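Local coordinates for protein DUTPase (Staphylococcus phage 11, PDB 4GV8) that probably hydrolyses dUTP to dUMP and pyrophosphate, as a trimeric dUTPase of a staphylococcal phage, at residues V51-S63 and E76-I90. Residues are numbered along the deposited sequence; the frame is centred on the assembly and turned at random.
Sequences VSIPEGYVGLLTS and ETGKIDAGYHGNLGI. With DUP (2'-deoxyuridine 5'-alpha,beta-imido-triphosphate), chain J.
The uracil pocket of the dUTPase jelly roll is built here, where strand 57-63 runs antiparallel to 78-80 and the chain then loops over the nucleotide to Gly89. Gly59 and Ile80 form a hydrogen-bonded pair, the nearly straight bond from Ile80 N to Gly59 O measuring 2.8 Å; Leu61 and Gly78 pair likewise. Beyond them Thr62 OG1 donates to Thr77 OG1 (2.7 Å), the side chains alongside each other. Leu61, with CG anti to its backbone nitrogen (chi1 179°), brings CD2 beside the N3 edge of the base, 3.2 Å from Gly89 O, which accepts from DUP N3. Ile80 CD1 lies against the face of the base, 3.7 Å from DUP C2, while its CG2 meets Ile53 CD1 at 3.8 Å. Ala82 CB packs against Pro54 O and Glu55 CA in the type II turn from Pro54 to Tyr57. A water accepts from Ile53 N, within bonding distance of the backbone oxygens of Asp81 and Tyr84. DUP C2' stands 3.5 Å above the centre of the Tyr84 ring. Gly89 N donates to DUP O2, Asp81 N to DUP O3', whose hydroxyl donates to Asp81 OD2. Ser65, Gly66 and Gln136 of the second subunit and Phe164 of the third complete the site, as is typical of trimeric dUTPases.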
ATOM      1  N   VAL B  51     -13.425  -4.884 -16.179  1.00 49.41           N
ATOM      2  CA  VAL B  51     -14.188  -5.887 -15.434  1.00 49.13           C
ATOM      3  C   VAL B  51     -15.486  -5.190 -14.992  1.00 49.73           C
ATOM      4  O   VAL B  51     -15.568  -3.955 -15.032  1.00 55.58           O
ATOM      5  CB  VAL B  51     -13.369  -6.462 -14.234  1.00 54.27           C
ATOM      6  CG1 VAL B  51     -12.107  -7.204 -14.721  1.00 56.06           C
ATOM      7  CG2 VAL B  51     -13.021  -5.345 -13.240  1.00 46.86           C
ATOM      8  N   SER B  52     -16.501  -5.965 -14.610  1.00 54.09           N
ATOM      9  CA  SER B  52     -17.703  -5.447 -13.964  1.00 53.33           C
ATOM     10  C   SER B  52     -17.853  -6.113 -12.583  1.00 56.21           C
ATOM     11  O   SER B  52     -18.470  -7.183 -12.446  1.00 55.29           O
ATOM     12  CB  SER B  52     -18.962  -5.698 -14.794  1.00 60.22           C
ATOM     13  OG  SER B  52     -20.054  -4.975 -14.265  1.00 53.48           O
ATOM     14  N   ILE B  53     -17.264  -5.473 -11.579  1.00 53.33           N
ATOM     15  CA  ILE B  53     -17.370  -5.909 -10.183  1.00 49.61           C
ATOM     16  C   ILE B  53     -18.784  -5.563  -9.714  1.00 52.42           C
ATOM     17  O   ILE B  53     -19.289  -4.426  -9.916  1.00 46.87           O
ATOM     18  CB  ILE B  53     -16.292  -5.219  -9.299  1.00 49.80           C
ATOM     19  CG1 ILE B  53     -14.889  -5.673  -9.782  1.00 52.92           C
ATOM     20  CG2 ILE B  53     -16.465  -5.507  -7.781  1.00 50.05           C
ATOM     21  CD1 ILE B  53     -13.761  -4.781  -9.324  1.00 43.63           C
ATOM     22  N   PRO B  54     -19.458  -6.542  -9.111  1.00 53.25           N
ATOM     23  CA  PRO B  54     -20.785  -6.180  -8.634  1.00 53.97           C
ATOM     24  C   PRO B  54     -20.737  -5.257  -7.396  1.00 57.34           C
ATOM     25  O   PRO B  54     -19.738  -5.235  -6.642  1.00 49.24           O
ATOM     26  CB  PRO B  54     -21.419  -7.533  -8.282  1.00 55.81           C
ATOM     27  CG  PRO B  54     -20.509  -8.566  -8.841  1.00 58.05           C
ATOM     28  CD  PRO B  54     -19.158  -7.962  -8.876  1.00 55.12           C
ATOM     29  N   GLU B  55     -21.837  -4.534  -7.204  1.00 52.47           N
ATOM     30  CA  GLU B  55     -22.039  -3.718  -6.040  1.00 58.48           C
ATOM     31  C   GLU B  55     -21.862  -4.579  -4.769  1.00 55.54           C
ATOM     32  O   GLU B  55     -22.229  -5.753  -4.737  1.00 52.74           O
ATOM     33  CB  GLU B  55     -23.418  -3.040  -6.109  1.00 61.96           C
ATOM     34  CG  GLU B  55     -23.515  -1.862  -5.132  1.00 75.08           C
ATOM     35  CD  GLU B  55     -24.875  -1.165  -5.092  1.00 76.97           C
ATOM     36  OE1 GLU B  55     -25.761  -1.480  -5.950  1.00 64.65           O
ATOM     37  OE2 GLU B  55     -25.019  -0.298  -4.182  1.00 70.88           O
ATOM     38  N   GLY B  56     -21.244  -4.019  -3.745  1.00 47.98           N
ATOM     39  CA  GLY B  56     -20.991  -4.784  -2.531  1.00 49.09           C
ATOM     40  C   GLY B  56     -19.649  -5.510  -2.486  1.00 50.38           C
ATOM     41  O   GLY B  56     -19.409  -6.305  -1.563  1.00 47.54           O
ATOM     42  N   TYR B  57     -18.812  -5.261  -3.508  1.00 48.09           N
ATOM     43  CA  TYR B  57     -17.418  -5.689  -3.584  1.00 44.69           C
ATOM     44  C   TYR B  57     -16.529  -4.575  -4.117  1.00 42.04           C
ATOM     45  O   TYR B  57     -16.995  -3.689  -4.825  1.00 46.59           O
ATOM     46  CB  TYR B  57     -17.270  -6.879  -4.555  1.00 46.39           C
ATOM     47  CG  TYR B  57     -18.014  -8.112  -4.161  1.00 46.05           C
ATOM     48  CD1 TYR B  57     -17.481  -8.988  -3.223  1.00 47.38           C
ATOM     49  CD2 TYR B  57     -19.252  -8.409  -4.707  1.00 61.00           C
ATOM     50  CE1 TYR B  57     -18.145 -10.120  -2.842  1.00 49.27           C
ATOM     51  CE2 TYR B  57     -19.939  -9.555  -4.321  1.00 61.43           C
ATOM     52  CZ  TYR B  57     -19.374 -10.396  -3.374  1.00 57.61           C
ATOM     53  OH  TYR B  57     -19.992 -11.549  -2.972  1.00 68.11           O
ATOM     54  N   VAL B  58     -15.243  -4.650  -3.771  1.00 41.38           N
ATOM     55  CA  VAL B  58     -14.214  -3.763  -4.292  1.00 42.03           C
ATOM     56  C   VAL B  58     -13.049  -4.615  -4.826  1.00 44.80           C
ATOM     57  O   VAL B  58     -12.720  -5.697  -4.259  1.00 40.42           O
ATOM     58  CB  VAL B  58     -13.712  -2.785  -3.247  1.00 39.39           C
ATOM     59  CG1 VAL B  58     -12.870  -3.504  -2.125  1.00 35.08           C
ATOM     60  CG2 VAL B  58     -12.956  -1.672  -3.938  1.00 42.55           C
ATOM     61  N   GLY B  59     -12.498  -4.173  -5.951  1.00 38.88           N
ATOM     62  CA  GLY B  59     -11.319  -4.790  -6.464  1.00 39.71           C
ATOM     63  C   GLY B  59     -10.109  -4.025  -5.925  1.00 38.88           C
ATOM     64  O   GLY B  59     -10.092  -2.788  -5.790  1.00 39.47           O
ATOM     65  N   LEU B  60      -9.083  -4.774  -5.610  1.00 41.22           N
ATOM     66  CA  LEU B  60      -7.794  -4.222  -5.197  1.00 41.34           C
ATOM     67  C   LEU B  60      -6.774  -4.635  -6.228  1.00 40.18           C
ATOM     68  O   LEU B  60      -6.405  -5.822  -6.351  1.00 37.33           O
ATOM     69  CB  LEU B  60      -7.420  -4.772  -3.844  1.00 43.54           C
ATOM     70  CG  LEU B  60      -8.435  -4.473  -2.726  1.00 44.86           C
ATOM     71  CD1 LEU B  60      -7.993  -5.308  -1.520  1.00 41.91           C
ATOM     72  CD2 LEU B  60      -8.531  -2.958  -2.451  1.00 41.52           C
ATOM     73  N   LEU B  61      -6.353  -3.651  -7.001  1.00 36.93           N
ATOM     74  CA  LEU B  61      -5.401  -3.871  -8.036  1.00 38.98           C
ATOM     75  C   LEU B  61      -4.016  -3.593  -7.422  1.00 38.93           C
ATOM     76  O   LEU B  61      -3.659  -2.449  -7.116  1.00 41.35           O
ATOM     77  CB  LEU B  61      -5.718  -2.939  -9.227  1.00 43.38           C
ATOM     78  CG  LEU B  61      -4.807  -2.986 -10.444  1.00 42.29           C
ATOM     79  CD1 LEU B  61      -4.848  -4.370 -11.062  1.00 43.21           C
ATOM     80  CD2 LEU B  61      -5.186  -1.871 -11.422  1.00 41.34           C
ATOM     81  N   THR B  62      -3.233  -4.654  -7.277  1.00 41.46           N
ATOM     82  CA  THR B  62      -2.186  -4.677  -6.293  1.00 41.04           C
ATOM     83  C   THR B  62      -0.932  -5.410  -6.767  1.00 39.71           C
ATOM     84  O   THR B  62      -0.914  -6.151  -7.768  1.00 42.85           O
ATOM     85  CB  THR B  62      -2.783  -5.282  -4.980  1.00 40.39           C
ATOM     86  OG1 THR B  62      -1.974  -4.870  -3.861  1.00 36.96           O
ATOM     87  CG2 THR B  62      -2.974  -6.790  -5.064  1.00 38.15           C
ATOM     88  N   SER B  63       0.140  -5.172  -6.059  1.00 39.08           N
ATOM     89  CA  SER B  63       1.453  -5.704  -6.431  1.00 36.56           C
ATOM     90  C   SER B  63       1.526  -7.241  -6.287  1.00 37.49           C
ATOM     91  O   SER B  63       0.759  -7.852  -5.512  1.00 37.71           O
ATOM     92  CB  SER B  63       2.522  -5.079  -5.516  1.00 35.37           C
ATOM     93  OG  SER B  63       2.381  -5.578  -4.140  1.00 40.90           O
ATOM     94  N   GLU B  76       1.068   1.392  -6.534  1.00 38.55           N
ATOM     95  CA  GLU B  76       0.082   1.863  -5.579  1.00 40.84           C
ATOM     96  C   GLU B  76      -1.192   1.076  -5.848  1.00 41.11           C
ATOM     97  O   GLU B  76      -1.789   1.143  -6.943  1.00 42.79           O
ATOM     98  CB  GLU B  76      -0.176   3.355  -5.724  1.00 39.55           C
ATOM     99  CG  GLU B  76      -1.286   3.821  -4.769  1.00 41.56           C
ATOM    100  CD  GLU B  76      -0.835   3.896  -3.302  1.00 44.69           C
ATOM    101  OE1 GLU B  76      -1.636   4.334  -2.465  1.00 45.52           O
ATOM    102  OE2 GLU B  76       0.320   3.535  -2.967  1.00 41.92           O
ATOM    103  N   THR B  77      -1.599   0.313  -4.862  1.00 39.95           N
ATOM    104  CA  THR B  77      -2.867  -0.441  -4.893  1.00 39.76           C
ATOM    105  C   THR B  77      -4.056   0.469  -5.276  1.00 42.49           C
ATOM    106  O   THR B  77      -4.302   1.528  -4.686  1.00 42.19           O
ATOM    107  CB  THR B  77      -3.074  -1.193  -3.537  1.00 38.87           C
ATOM    108  OG1 THR B  77      -2.009  -2.167  -3.372  1.00 43.59           O
ATOM    109  CG2 THR B  77      -4.419  -1.905  -3.430  1.00 40.59           C
ATOM    110  N   GLY B  78      -4.730   0.041  -6.325  1.00 38.99           N
ATOM    111  CA  GLY B  78      -5.890   0.713  -6.862  1.00 43.25           C
ATOM    112  C   GLY B  78      -7.139   0.096  -6.327  1.00 40.46           C
ATOM    113  O   GLY B  78      -7.287  -1.128  -6.280  1.00 41.83           O
ATOM    114  N   LYS B  79      -8.041   0.962  -5.903  1.00 42.69           N
ATOM    115  CA  LYS B  79      -9.377   0.538  -5.458  1.00 43.41           C
ATOM    116  C   LYS B  79     -10.280   0.658  -6.669  1.00 42.07           C
ATOM    117  O   LYS B  79     -10.503   1.758  -7.197  1.00 44.01           O
ATOM    118  CB  LYS B  79      -9.845   1.397  -4.284  1.00 41.29           C
ATOM    119  CG  LYS B  79      -9.093   1.108  -2.982  1.00 53.96           C
ATOM    120  CD  LYS B  79      -7.547   1.328  -2.903  1.00 47.03           C
ATOM    121  CE  LYS B  79      -7.144   2.811  -3.030  1.00 52.34           C
ATOM    122  NZ  LYS B  79      -5.692   3.065  -2.808  1.00 48.73           N
ATOM    123  N   ILE B  80     -10.769  -0.480  -7.132  1.00 44.70           N
ATOM    124  CA  ILE B  80     -11.590  -0.553  -8.347  1.00 47.15           C
ATOM    125  C   ILE B  80     -13.084  -0.650  -7.927  1.00 46.75           C
ATOM    126  O   ILE B  80     -13.495  -1.667  -7.357  1.00 43.05           O
ATOM    127  CB  ILE B  80     -11.212  -1.791  -9.251  1.00 46.95           C
ATOM    128  CG1 ILE B  80      -9.686  -1.942  -9.401  1.00 45.14           C
ATOM    129  CG2 ILE B  80     -11.944  -1.735 -10.616  1.00 44.46           C
ATOM    130  CD1 ILE B  80      -8.933  -0.685  -9.890  1.00 39.22           C
ATOM    131  N   ASP B  81     -13.865   0.419  -8.163  1.00 45.64           N
ATOM    132  CA  ASP B  81     -15.279   0.429  -7.749  1.00 47.68           C
ATOM    133  C   ASP B  81     -16.142  -0.481  -8.616  1.00 49.16           C
ATOM    134  O   ASP B  81     -15.911  -0.650  -9.848  1.00 47.67           O
ATOM    135  CB  ASP B  81     -15.869   1.848  -7.788  1.00 47.34           C
ATOM    136  CG  ASP B  81     -15.066   2.837  -6.988  1.00 48.22           C
ATOM    137  OD1 ASP B  81     -15.216   2.899  -5.749  1.00 47.85           O
ATOM    138  OD2 ASP B  81     -14.284   3.584  -7.620  1.00 51.95           O
ATOM    139  N   ALA B  82     -17.189  -0.988  -7.968  1.00 53.60           N
ATOM    140  CA  ALA B  82     -18.304  -1.709  -8.627  1.00 51.30           C
ATOM    141  C   ALA B  82     -18.830  -1.006  -9.897  1.00 59.22           C
ATOM    142  O   ALA B  82     -19.056  -1.647 -10.964  1.00 62.57           O
ATOM    143  CB  ALA B  82     -19.438  -1.980  -7.617  1.00 42.42           C
ATOM    144  N   GLY B  83     -18.959   0.310  -9.908  1.00 55.54           N
ATOM    145  CA  GLY B  83     -19.466   0.869 -11.233  1.00 61.37           C
ATOM    146  C   GLY B  83     -18.466   1.078 -12.405  1.00 64.17           C
ATOM    147  O   GLY B  83     -18.815   1.632 -13.455  1.00 60.28           O
ATOM    148  N   TYR B  84     -17.219   0.648 -12.255  1.00 54.47           N
ATOM    149  CA  TYR B  84     -16.185   1.062 -13.192  1.00 53.38           C
ATOM    150  C   TYR B  84     -15.970   0.055 -14.304  1.00 54.06           C
ATOM    151  O   TYR B  84     -15.502  -1.073 -14.061  1.00 51.25           O
ATOM    152  CB  TYR B  84     -14.882   1.266 -12.427  1.00 48.25           C
ATOM    153  CG  TYR B  84     -13.818   1.811 -13.253  1.00 46.42           C
ATOM    154  CD1 TYR B  84     -13.759   3.190 -13.543  1.00 49.70           C
ATOM    155  CD2 TYR B  84     -12.846   0.974 -13.784  1.00 46.53           C
ATOM    156  CE1 TYR B  84     -12.730   3.701 -14.342  1.00 49.69           C
ATOM    157  CE2 TYR B  84     -11.829   1.479 -14.579  1.00 45.64           C
ATOM    158  CZ  TYR B  84     -11.758   2.826 -14.850  1.00 47.31           C
ATOM    159  OH  TYR B  84     -10.700   3.271 -15.630  1.00 49.30           O
ATOM    160  N   HIS B  85     -16.270   0.482 -15.537  1.00 52.07           N
ATOM    161  CA  HIS B  85     -16.126  -0.385 -16.727  1.00 54.62           C
ATOM    162  C   HIS B  85     -15.065   0.102 -17.706  1.00 54.88           C
ATOM    163  O   HIS B  85     -15.035  -0.314 -18.863  1.00 59.65           O
ATOM    164  CB  HIS B  85     -17.478  -0.566 -17.420  1.00 53.63           C
ATOM    165  CG  HIS B  85     -18.533  -1.238 -16.545  1.00 61.54           C
ATOM    166  ND1 HIS B  85     -19.860  -1.070 -16.749  1.00 62.44           N
ATOM    167  CD2 HIS B  85     -18.416  -2.109 -15.467  1.00 62.20           C
ATOM    168  CE1 HIS B  85     -20.549  -1.781 -15.850  1.00 60.97           C
ATOM    169  NE2 HIS B  85     -19.677  -2.413 -15.061  1.00 61.97           N
ATOM    170  N   GLY B  86     -14.170   0.968 -17.238  1.00 53.28           N
ATOM    171  CA  GLY B  86     -13.027   1.398 -18.006  1.00 52.45           C
ATOM    172  C   GLY B  86     -11.823   0.457 -17.932  1.00 50.88           C
ATOM    173  O   GLY B  86     -11.827  -0.604 -17.265  1.00 51.40           O
ATOM    174  N   ASN B  87     -10.779   0.911 -18.619  1.00 53.88           N
ATOM    175  CA  ASN B  87      -9.456   0.269 -18.708  1.00 48.40           C
ATOM    176  C   ASN B  87      -8.856   0.368 -17.287  1.00 47.59           C
ATOM    177  O   ASN B  87      -8.800   1.446 -16.656  1.00 49.96           O
ATOM    178  CB  ASN B  87      -8.637   1.036 -19.773  1.00 48.76           C
ATOM    179  CG  ASN B  87      -7.485   0.244 -20.371  1.00 50.98           C
ATOM    180  OD1 ASN B  87      -6.911  -0.624 -19.745  1.00 46.93           O
ATOM    181  ND2 ASN B  87      -7.107   0.605 -21.616  1.00 54.97           N
ATOM    182  N   LEU B  88      -8.491  -0.787 -16.762  1.00 44.16           N
ATOM    183  CA  LEU B  88      -7.808  -0.889 -15.492  1.00 47.31           C
ATOM    184  C   LEU B  88      -6.379  -0.426 -15.778  1.00 50.35           C
ATOM    185  O   LEU B  88      -5.667  -1.000 -16.648  1.00 47.54           O
ATOM    186  CB  LEU B  88      -7.859  -2.331 -14.962  1.00 44.96           C
ATOM    187  CG  LEU B  88      -9.199  -3.019 -14.526  1.00 45.61           C
ATOM    188  CD1 LEU B  88      -8.895  -4.407 -13.912  1.00 43.25           C
ATOM    189  CD2 LEU B  88     -10.000  -2.127 -13.586  1.00 40.09           C
ATOM    190  N   GLY B  89      -5.993   0.654 -15.092  1.00 47.53           N
ATOM    191  CA  GLY B  89      -4.624   1.151 -15.128  1.00 43.26           C
ATOM    192  C   GLY B  89      -3.814   0.785 -13.867  1.00 46.67           C
ATOM    193  O   GLY B  89      -4.292   0.935 -12.717  1.00 43.42           O
ATOM    194  N   ILE B  90      -2.583   0.296 -14.100  1.00 44.17           N
ATOM    195  CA  ILE B  90      -1.611  -0.016 -13.053  1.00 42.74           C
ATOM    196  C   ILE B  90      -0.703   1.222 -12.744  1.00 42.34           C
ATOM    197  O   ILE B  90       0.113   1.651 -13.575  1.00 42.56           O
ATOM    198  CB  ILE B  90      -0.741  -1.226 -13.455  1.00 39.79           C
ATOM    199  CG1 ILE B  90      -1.591  -2.526 -13.560  1.00 43.60           C
ATOM    200  CG2 ILE B  90       0.398  -1.439 -12.441  1.00 41.52           C
ATOM    201  CD1 ILE B  90      -0.924  -3.716 -14.273  1.00 37.82           C
TER
HETATM  202  O4  DUP J 201      -4.802   2.019  -9.583  1.00 41.64           O
HETATM  203  C4  DUP J 201      -6.030   2.297 -10.096  1.00 43.88           C
HETATM  204  C5  DUP J 201      -6.992   2.949  -9.344  1.00 40.66           C
HETATM  205  C6  DUP J 201      -8.214   3.191  -9.871  1.00 40.58           C
HETATM  206  N3  DUP J 201      -6.392   1.868 -11.316  1.00 40.94           N
HETATM  207  C2  DUP J 201      -7.594   2.180 -11.854  1.00 44.92           C
HETATM  208  O2  DUP J 201      -7.824   1.803 -13.115  1.00 40.32           O
HETATM  209  N1  DUP J 201      -8.524   2.842 -11.138  1.00 47.31           N
HETATM  210  C1' DUP J 201      -9.855   3.154 -11.674  1.00 42.49           C
HETATM  211  C2' DUP J 201     -10.927   2.231 -11.085  1.00 41.98           C
HETATM  212  C3' DUP J 201     -11.654   3.109 -10.067  1.00 41.42           C
HETATM  213  O3' DUP J 201     -12.996   2.673  -9.866  1.00 42.77           O
HETATM  214  O4' DUP J 201     -10.252   4.512 -11.314  1.00 43.97           O
HETATM  215  C4' DUP J 201     -11.514   4.532 -10.609  1.00 42.51           C
HETATM  216  C5' DUP J 201     -11.556   5.617  -9.533  1.00 44.30           C
HETATM  217  O5' DUP J 201     -10.638   5.374  -8.436  1.00 44.86           O
HETATM  218  PA  DUP J 201     -10.335   6.539  -7.397  1.00 44.76           P
HETATM  219  O1A DUP J 201     -11.665   6.844  -6.769  1.00 48.40           O
HETATM  220  O2A DUP J 201      -9.172   5.885  -6.575  1.00 46.72           O
HETATM  221  N3A DUP J 201      -9.709   7.888  -8.225  1.00 42.57           N
HETATM  222  PB  DUP J 201     -10.288   9.473  -7.988  1.00 46.05           P
HETATM  223  O1B DUP J 201     -11.086   9.545  -6.691  1.00 50.30           O
HETATM  224  O2B DUP J 201      -9.058  10.381  -8.111  1.00 51.11           O
HETATM  225  O3B DUP J 201     -11.268   9.621  -9.319  1.00 54.36           O
HETATM  226  PG  DUP J 201     -12.897   9.706  -9.346  1.00 54.73           P
HETATM  227  O2G DUP J 201     -13.179  11.177  -9.219  1.00 52.64           O
HETATM  228  O1G DUP J 201     -13.430   8.860  -8.181  1.00 53.57           O
HETATM  229  O3G DUP J 201     -13.297   9.042 -10.645  1.00 61.16           O
HETATM  230  O   HOH W   1     -13.099  -2.093 -15.433  1.00 38.14           O
HETATM  231  O   HOH W   2     -16.092  -2.689 -11.954  1.00 43.92           O
HETATM  232  O   HOH W   3     -17.272  -0.880  -5.280  1.00 40.70           O
HETATM  233  O   HOH W   4       0.324  -2.483  -4.586  1.00 38.51           O